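Local coordinates for O-methyltransferase (PDB 4CE0), which probably methylates the 4'-hydroxyl of the rhamnose on spinosyn, taking the methyl group from S-adenosyl-L-methionine in an antibiotic biosynthesis pathway, at residues L57-N62 against I210-F215; T106-D111 against A174-L179. All blocks are in the same frame, centred on the assembly; numbering follows the deposited sequence.

Interaction 1: residues L57-N62 against I210-F215; sequences LERLDN and IIDDYF. With MG (magnesium ion), chain C.
Arg59, on helix 56-73, reaches across to Asp212, just past the end of strand 207-211, and the pair forms a two-pronged salt bridge. NE donates to OD1 of Asp212 over 2.7 Å, although the place of OD1, and so this length, is somewhat doubtful. NH2 donates to OD2 of Asp212 over 2.9 Å, meeting the syn side of the carboxylate from 26° out of its plane. The two flat groups do not lie level: guanidinium and carboxylate are turned 61° apart, and Asp212 O sits over one guanidinium face toward the rim. Bends at chi2 and chi3 swing the arginine tip onto the acid, whose CG stands anti to the backbone N (chi1 -171°). Asp240 takes NH1 of Arg59, and Arg183 forms a second salt bridge with OD1 of Asp212, so two arginines share that carboxylate. One helical turn on, Asn62 lays its OD1 against the end of Ile210, 3.6 Å from CD1, in a plain van der Waals contact. OD2 of Asp212 also binds magnesium at 2.0 Å, beside Asp213 OD2 at 2.1 Å. The arginine is thus a second-shell residue, which may help to hold the metal-binding carboxylate in place. With Asp185 and three waters, the two adjacent aspartates complete the octahedral magnesium site of this TylF/MycF methyltransferase.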
loop_
_atom_site.group_PDB
_atom_site.type_symbol
_atom_site.label_atom_id
_atom_site.label_comp_id
_atom_site.label_asym_id
_atom_site.label_seq_id
_atom_site.Cartn_x
_atom_site.Cartn_y
_atom_site.Cartn_z
ATOM N N LEU A 57 6.632 7.016 10.411
ATOM C CA LEU A 57 7.367 5.867 9.920
ATOM C C LEU A 57 8.387 5.329 10.919
ATOM O O LEU A 57 8.654 4.126 10.958
ATOM C CB LEU A 57 8.094 6.229 8.617
ATOM C CG LEU A 57 7.326 6.542 7.320
ATOM C CD1 LEU A 57 8.317 6.865 6.157
ATOM C CD2 LEU A 57 6.388 5.413 6.905
ATOM N N GLU A 58 9.017 6.223 11.675
ATOM C CA GLU A 58 10.052 5.830 12.637
ATOM C C GLU A 58 9.441 4.980 13.747
ATOM O O GLU A 58 9.999 3.956 14.178
ATOM C CB GLU A 58 10.735 7.059 13.252
ATOM C CG GLU A 58 12.063 7.370 12.615
ATOM C CD GLU A 58 12.612 8.752 12.984
ATOM O OE1 GLU A 58 11.816 9.677 13.289
ATOM O OE2 GLU A 58 13.850 8.915 12.946
ATOM N N ARG A 59 8.278 5.385 14.209
ATOM C CA ARG A 59 7.635 4.588 15.263
ATOM C C ARG A 59 6.987 3.290 14.714
ATOM O O ARG A 59 6.897 2.282 15.406
ATOM C CB ARG A 59 6.697 5.466 16.081
ATOM C CG ARG A 59 7.449 6.679 16.676
ATOM C CD ARG A 59 6.932 7.103 18.024
ATOM N NE ARG A 59 5.590 7.682 17.995
ATOM C CZ ARG A 59 5.322 8.944 17.682
ATOM N NH1 ARG A 59 6.290 9.776 17.312
ATOM N NH2 ARG A 59 4.084 9.376 17.734
ATOM N N LEU A 60 6.574 3.295 13.456
ATOM C CA LEU A 60 6.067 2.066 12.848
ATOM C C LEU A 60 7.245 1.107 12.656
ATOM O O LEU A 60 7.080 -0.117 12.789
ATOM C CB LEU A 60 5.381 2.351 11.507
ATOM C CG LEU A 60 3.921 2.775 11.499
ATOM C CD1 LEU A 60 3.573 3.183 10.090
ATOM C CD2 LEU A 60 2.986 1.674 12.002
ATOM N N ASP A 61 8.445 1.647 12.385
ATOM C CA ASP A 61 9.628 0.788 12.246
ATOM C C ASP A 61 9.966 0.173 13.596
ATOM O O ASP A 61 10.412 -0.977 13.705
ATOM C CB ASP A 61 10.868 1.545 11.760
ATOM C CG ASP A 61 10.764 2.022 10.313
ATOM O OD1 ASP A 61 9.894 1.556 9.551
ATOM O OD2 ASP A 61 11.589 2.883 9.933
ATOM N N ASN A 62 9.819 0.951 14.646
ATOM C CA ASN A 62 10.061 0.391 15.970
ATOM C C ASN A 62 9.070 -0.732 16.237
ATOM O O ASN A 62 9.414 -1.821 16.769
ATOM C CB ASN A 62 9.965 1.486 17.036
ATOM C CG ASN A 62 9.834 0.917 18.441
ATOM O OD1 ASN A 62 8.724 0.782 18.965
ATOM N ND2 ASN A 62 10.953 0.541 19.029
ATOM N N ILE A 210 5.943 -0.512 24.738
ATOM C CA ILE A 210 6.174 0.628 23.890
ATOM C C ILE A 210 5.351 1.820 24.391
ATOM O O ILE A 210 4.138 1.736 24.590
ATOM C CB ILE A 210 5.827 0.289 22.443
ATOM C CG1 ILE A 210 6.759 -0.800 21.908
ATOM C CG2 ILE A 210 5.954 1.515 21.559
ATOM C CD1 ILE A 210 6.326 -1.346 20.593
ATOM N N ILE A 211 6.025 2.932 24.627
ATOM C CA ILE A 211 5.369 4.136 25.159
ATOM C C ILE A 211 5.406 5.194 24.050
ATOM O O ILE A 211 6.451 5.771 23.772
ATOM C CB ILE A 211 6.082 4.683 26.383
ATOM C CG1 ILE A 211 6.354 3.590 27.420
ATOM C CG2 ILE A 211 5.267 5.815 26.996
ATOM C CD1 ILE A 211 5.115 3.076 28.133
ATOM N N ASP A 212 4.273 5.467 23.417
ATOM C CA ASP A 212 4.338 6.229 22.196
ATOM C C ASP A 212 4.727 7.688 22.457
ATOM O O ASP A 212 5.336 8.307 21.603
ATOM C CB ASP A 212 3.007 6.161 21.425
ATOM C CG ASP A 212 3.114 6.772 20.037
ATOM O OD1 ASP A 212 3.710 6.116 19.153
ATOM O OD2 ASP A 212 2.634 7.912 19.822
ATOM N N ASP A 213 4.359 8.215 23.626
ATOM C CA ASP A 213 4.599 9.616 23.981
ATOM C C ASP A 213 5.321 9.745 25.306
ATOM O O ASP A 213 4.955 10.569 26.159
ATOM C CB ASP A 213 3.274 10.379 24.083
ATOM C CG ASP A 213 2.600 10.526 22.751
ATOM O OD1 ASP A 213 2.961 11.465 22.007
ATOM O OD2 ASP A 213 1.745 9.679 22.432
ATOM N N TYR A 214 6.376 8.966 25.461
ATOM C CA TYR A 214 7.154 8.989 26.692
ATOM C C TYR A 214 7.616 10.384 27.105
ATOM O O TYR A 214 7.908 10.600 28.273
ATOM C CB TYR A 214 8.394 8.122 26.549
ATOM C CG TYR A 214 9.236 8.107 27.800
ATOM C CD1 TYR A 214 8.691 7.784 29.032
ATOM C CD2 TYR A 214 10.579 8.424 27.748
ATOM C CE1 TYR A 214 9.479 7.788 30.197
ATOM C CE2 TYR A 214 11.385 8.430 28.889
ATOM C CZ TYR A 214 10.826 8.108 30.112
ATOM O OH TYR A 214 11.609 8.090 31.235
ATOM N N PHE A 215 7.703 11.323 26.173
ATOM C CA PHE A 215 8.330 12.615 26.516
ATOM C C PHE A 215 7.307 13.664 26.797
ATOM O O PHE A 215 7.620 14.779 27.193
ATOM C CB PHE A 215 9.357 13.008 25.483
ATOM C CG PHE A 215 10.383 11.935 25.295
ATOM C CD1 PHE A 215 11.161 11.508 26.350
ATOM C CD2 PHE A 215 10.504 11.290 24.103
ATOM C CE1 PHE A 215 12.052 10.479 26.176
ATOM C CE2 PHE A 215 11.407 10.258 23.912
ATOM C CZ PHE A 215 12.175 9.849 24.940
HETATM MG MG MG C . 1.106 8.915 20.604
HETATM O O HOH W 1 1.868 10.847 19.668
HETATM O O HOH W 2 0.155 9.010 18.654
HETATM O O HOH W 3 -0.452 10.247 20.981
#

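Interaction 2: residues T106-D111 against A174-L179; sequences TVWVVD and APIQEL. With SAH (S-adenosyl-L-homocysteine), chain B.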
loop_
_atom_site.group_PDB
_atom_site.type_symbol
_atom_site.label_atom_id
_atom_site.label_comp_id
_atom_site.label_asym_id
_atom_site.label_seq_id
_atom_site.Cartn_x
_atom_site.Cartn_y
_atom_site.Cartn_z
ATOM N N THR A 106 -3.244 -12.982 18.659
ATOM C CA THR A 106 -4.343 -12.042 18.515
ATOM C C THR A 106 -3.843 -10.618 18.715
ATOM O O THR A 106 -2.924 -10.390 19.476
ATOM C CB THR A 106 -5.473 -12.370 19.539
ATOM O OG1 THR A 106 -6.166 -13.533 19.087
ATOM C CG2 THR A 106 -6.494 -11.209 19.695
ATOM N N VAL A 107 -4.480 -9.681 18.023
ATOM C CA VAL A 107 -4.207 -8.248 18.157
ATOM C C VAL A 107 -5.429 -7.650 18.815
ATOM O O VAL A 107 -6.539 -7.718 18.251
ATOM C CB VAL A 107 -3.936 -7.567 16.772
ATOM C CG1 VAL A 107 -3.729 -6.035 16.922
ATOM C CG2 VAL A 107 -2.722 -8.212 16.100
ATOM N N TRP A 108 -5.235 -7.133 20.026
ATOM C CA TRP A 108 -6.285 -6.481 20.784
ATOM C C TRP A 108 -6.305 -4.997 20.523
ATOM O O TRP A 108 -5.314 -4.283 20.714
ATOM C CB TRP A 108 -6.128 -6.739 22.287
ATOM C CG TRP A 108 -6.289 -8.176 22.630
ATOM C CD1 TRP A 108 -5.328 -9.165 22.608
ATOM C CD2 TRP A 108 -7.500 -8.793 23.036
ATOM N NE1 TRP A 108 -5.896 -10.373 22.985
ATOM C CE2 TRP A 108 -7.233 -10.166 23.234
ATOM C CE3 TRP A 108 -8.808 -8.321 23.226
ATOM C CZ2 TRP A 108 -8.220 -11.060 23.657
ATOM C CZ3 TRP A 108 -9.783 -9.218 23.628
ATOM C CH2 TRP A 108 -9.481 -10.570 23.832
ATOM N N VAL A 109 -7.463 -4.532 20.098
ATOM C CA VAL A 109 -7.613 -3.157 19.676
ATOM C C VAL A 109 -8.441 -2.512 20.749
ATOM O O VAL A 109 -9.674 -2.685 20.786
ATOM C CB VAL A 109 -8.321 -3.083 18.319
ATOM C CG1 VAL A 109 -8.537 -1.618 17.880
ATOM C CG2 VAL A 109 -7.540 -3.864 17.295
ATOM N N VAL A 110 -7.754 -1.785 21.634
ATOM C CA VAL A 110 -8.354 -1.343 22.884
ATOM C C VAL A 110 -8.486 0.165 22.939
ATOM O O VAL A 110 -7.490 0.902 22.970
ATOM C CB VAL A 110 -7.526 -1.774 24.124
ATOM C CG1 VAL A 110 -8.348 -1.596 25.370
ATOM C CG2 VAL A 110 -6.980 -3.193 24.009
ATOM N N ASP A 111 -9.721 0.626 23.015
ATOM C CA ASP A 111 -9.984 2.043 22.935
ATOM C C ASP A 111 -11.370 2.356 23.478
ATOM O O ASP A 111 -12.199 1.456 23.652
ATOM C CB ASP A 111 -9.894 2.488 21.476
ATOM C CG ASP A 111 -9.663 3.983 21.341
ATOM O OD1 ASP A 111 -10.635 4.761 21.489
ATOM O OD2 ASP A 111 -8.515 4.376 21.062
ATOM N N ALA A 174 -10.052 -7.403 31.657
ATOM C CA ALA A 174 -9.844 -7.655 30.243
ATOM C C ALA A 174 -9.724 -9.165 29.985
ATOM O O ALA A 174 -9.086 -9.879 30.752
ATOM C CB ALA A 174 -8.598 -6.921 29.747
ATOM N N PRO A 175 -10.343 -9.659 28.907
ATOM C CA PRO A 175 -10.206 -11.088 28.577
ATOM C C PRO A 175 -8.871 -11.439 27.890
ATOM O O PRO A 175 -8.778 -12.409 27.125
ATOM C CB PRO A 175 -11.408 -11.352 27.655
ATOM C CG PRO A 175 -11.696 -10.031 27.013
ATOM C CD PRO A 175 -11.326 -8.980 28.041
ATOM N N ILE A 176 -7.843 -10.660 28.195
ATOM C CA ILE A 176 -6.489 -10.887 27.689
ATOM C C ILE A 176 -5.730 -11.754 28.694
ATOM O O ILE A 176 -5.734 -11.470 29.888
ATOM C CB ILE A 176 -5.778 -9.529 27.488
ATOM C CG1 ILE A 176 -6.486 -8.707 26.393
ATOM C CG2 ILE A 176 -4.323 -9.729 27.153
ATOM C CD1 ILE A 176 -6.079 -7.255 26.357
ATOM N N GLN A 177 -5.074 -12.808 28.229
ATOM C CA GLN A 177 -4.352 -13.712 29.144
ATOM C C GLN A 177 -2.865 -13.404 29.201
ATOM O O GLN A 177 -2.263 -13.329 30.275
ATOM C CB GLN A 177 -4.529 -15.173 28.718
ATOM C CG GLN A 177 -5.605 -15.922 29.458
ATOM C CD GLN A 177 -6.972 -15.356 29.194
ATOM O OE1 GLN A 177 -7.249 -14.196 29.498
ATOM N NE2 GLN A 177 -7.841 -16.169 28.614
ATOM N N GLU A 178 -2.256 -13.260 28.034
ATOM C CA GLU A 178 -0.860 -12.851 27.977
ATOM C C GLU A 178 -0.535 -12.010 26.753
ATOM O O GLU A 178 -1.215 -12.066 25.736
ATOM C CB GLU A 178 0.089 -14.055 28.100
ATOM C CG GLU A 178 -0.108 -15.156 27.100
ATOM C CD GLU A 178 0.739 -16.389 27.397
ATOM O OE1 GLU A 178 1.614 -16.321 28.274
ATOM O OE2 GLU A 178 0.542 -17.427 26.742
ATOM N N LEU A 179 0.513 -11.220 26.891
ATOM C CA LEU A 179 0.897 -10.275 25.878
ATOM C C LEU A 179 2.365 -10.458 25.637
ATOM O O LEU A 179 3.140 -10.636 26.577
ATOM C CB LEU A 179 0.628 -8.834 26.353
ATOM C CG LEU A 179 -0.844 -8.395 26.477
ATOM C CD1 LEU A 179 -0.985 -7.030 27.165
ATOM C CD2 LEU A 179 -1.492 -8.356 25.121
HETATM N N SAH B . -2.618 6.910 15.529
HETATM C CA SAH B . -2.437 6.723 16.978
HETATM C CB SAH B . -3.656 6.938 17.841
HETATM C CG SAH B . -3.694 7.048 19.365
HETATM S SD SAH B . -4.646 8.567 19.669
HETATM C C SAH B . -2.098 5.286 16.952
HETATM O O SAH B . -2.176 4.713 18.026
HETATM O OXT SAH B . -1.757 4.940 15.661
HETATM C "C5'" SAH B . -5.238 8.306 21.379
HETATM C "C4'" SAH B . -6.355 7.260 21.511
HETATM O "O4'" SAH B . -6.492 6.845 22.853
HETATM C "C3'" SAH B . -7.745 7.759 21.103
HETATM O "O3'" SAH B . -8.224 6.897 20.091
HETATM C "C2'" SAH B . -8.622 7.731 22.361
HETATM O "O2'" SAH B . -10.023 7.417 22.210
HETATM C "C1'" SAH B . -7.864 6.711 23.217
HETATM N N9 SAH B . -7.962 6.864 24.688
HETATM C C8 SAH B . -7.218 7.738 25.453
HETATM N N7 SAH B . -7.542 7.537 26.738
HETATM C C5 SAH B . -8.442 6.533 26.818
HETATM C C6 SAH B . -9.112 5.922 27.880
HETATM N N6 SAH B . -8.902 6.303 29.139
HETATM N N1 SAH B . -10.012 4.913 27.632
HETATM C C2 SAH B . -10.252 4.467 26.349
HETATM N N3 SAH B . -9.608 5.100 25.311
HETATM C C4 SAH B . -8.693 6.085 25.532
#
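Trp108 of strand 107-111 rests its indole against Pro175 and Ile176, in the loop leading to strand 179-184 of a Rossmann-like class I methyltransferase fold. Pro175 comes first along that loop and meets the far, six-membered end of the indole. Its CG touches CH2 of Trp108 at 3.9 Å, and its carbonyl O approaches the same ring obliquely. Ile176 carries the tighter packing: its CG1 lies 3.5 Å from the centroid of the five-membered ring of Trp108, 13° off the normal, a CH-pi contact. CG1 stands anti to the carbonyl carbon (chi1 -65°), a turn that carries it over the indole and lets CD1 run on toward CG of Trp108, 3.8 Å away. On the opposite face CG2 of Thr106 lies toward the rim, while NE1 is hydrogen-bonded to Asp78 of strand 78-82, which pins the one polar atom of the ring and should limit its rotation. At Leu179 the loop passes into strand 179-184, and that side chain turns to Asp78 and Ala80. Three residues beyond the indole, Asp111 ends its strand as the ribose-binding acid of the cofactor pocket: OD1 accepts from O2' of S-adenosyl-L-homocysteine at 2.8 Å, and OD2 from O3' at 2.7 Å.

How the interactions relate
Both contacts reach the same seven-stranded mixed sheet, but on opposite sides of the chain's centre, with centres 19 Å apart and nearest atoms about 10 Å apart. Interaction 2 is nested along the chain inside the loop closed by interaction 1: 57-62 comes first, then 106-111 and 174-179, and finally 210-215. Strands 107-111 and 207-211 run parallel, separated in the sheet by 78-82 and 179-184. Strand 107-111 ends in the ribose-binding acid, and strand 207-211 leads directly into the metal-binding aspartates. Cofactor and magnesium sites therefore sit off the C-terminal ends of these parallel strands, consistent with the metal bringing a sugar hydroxyl to the methyl donor, as in related magnesium-dependent O-methyltransferases.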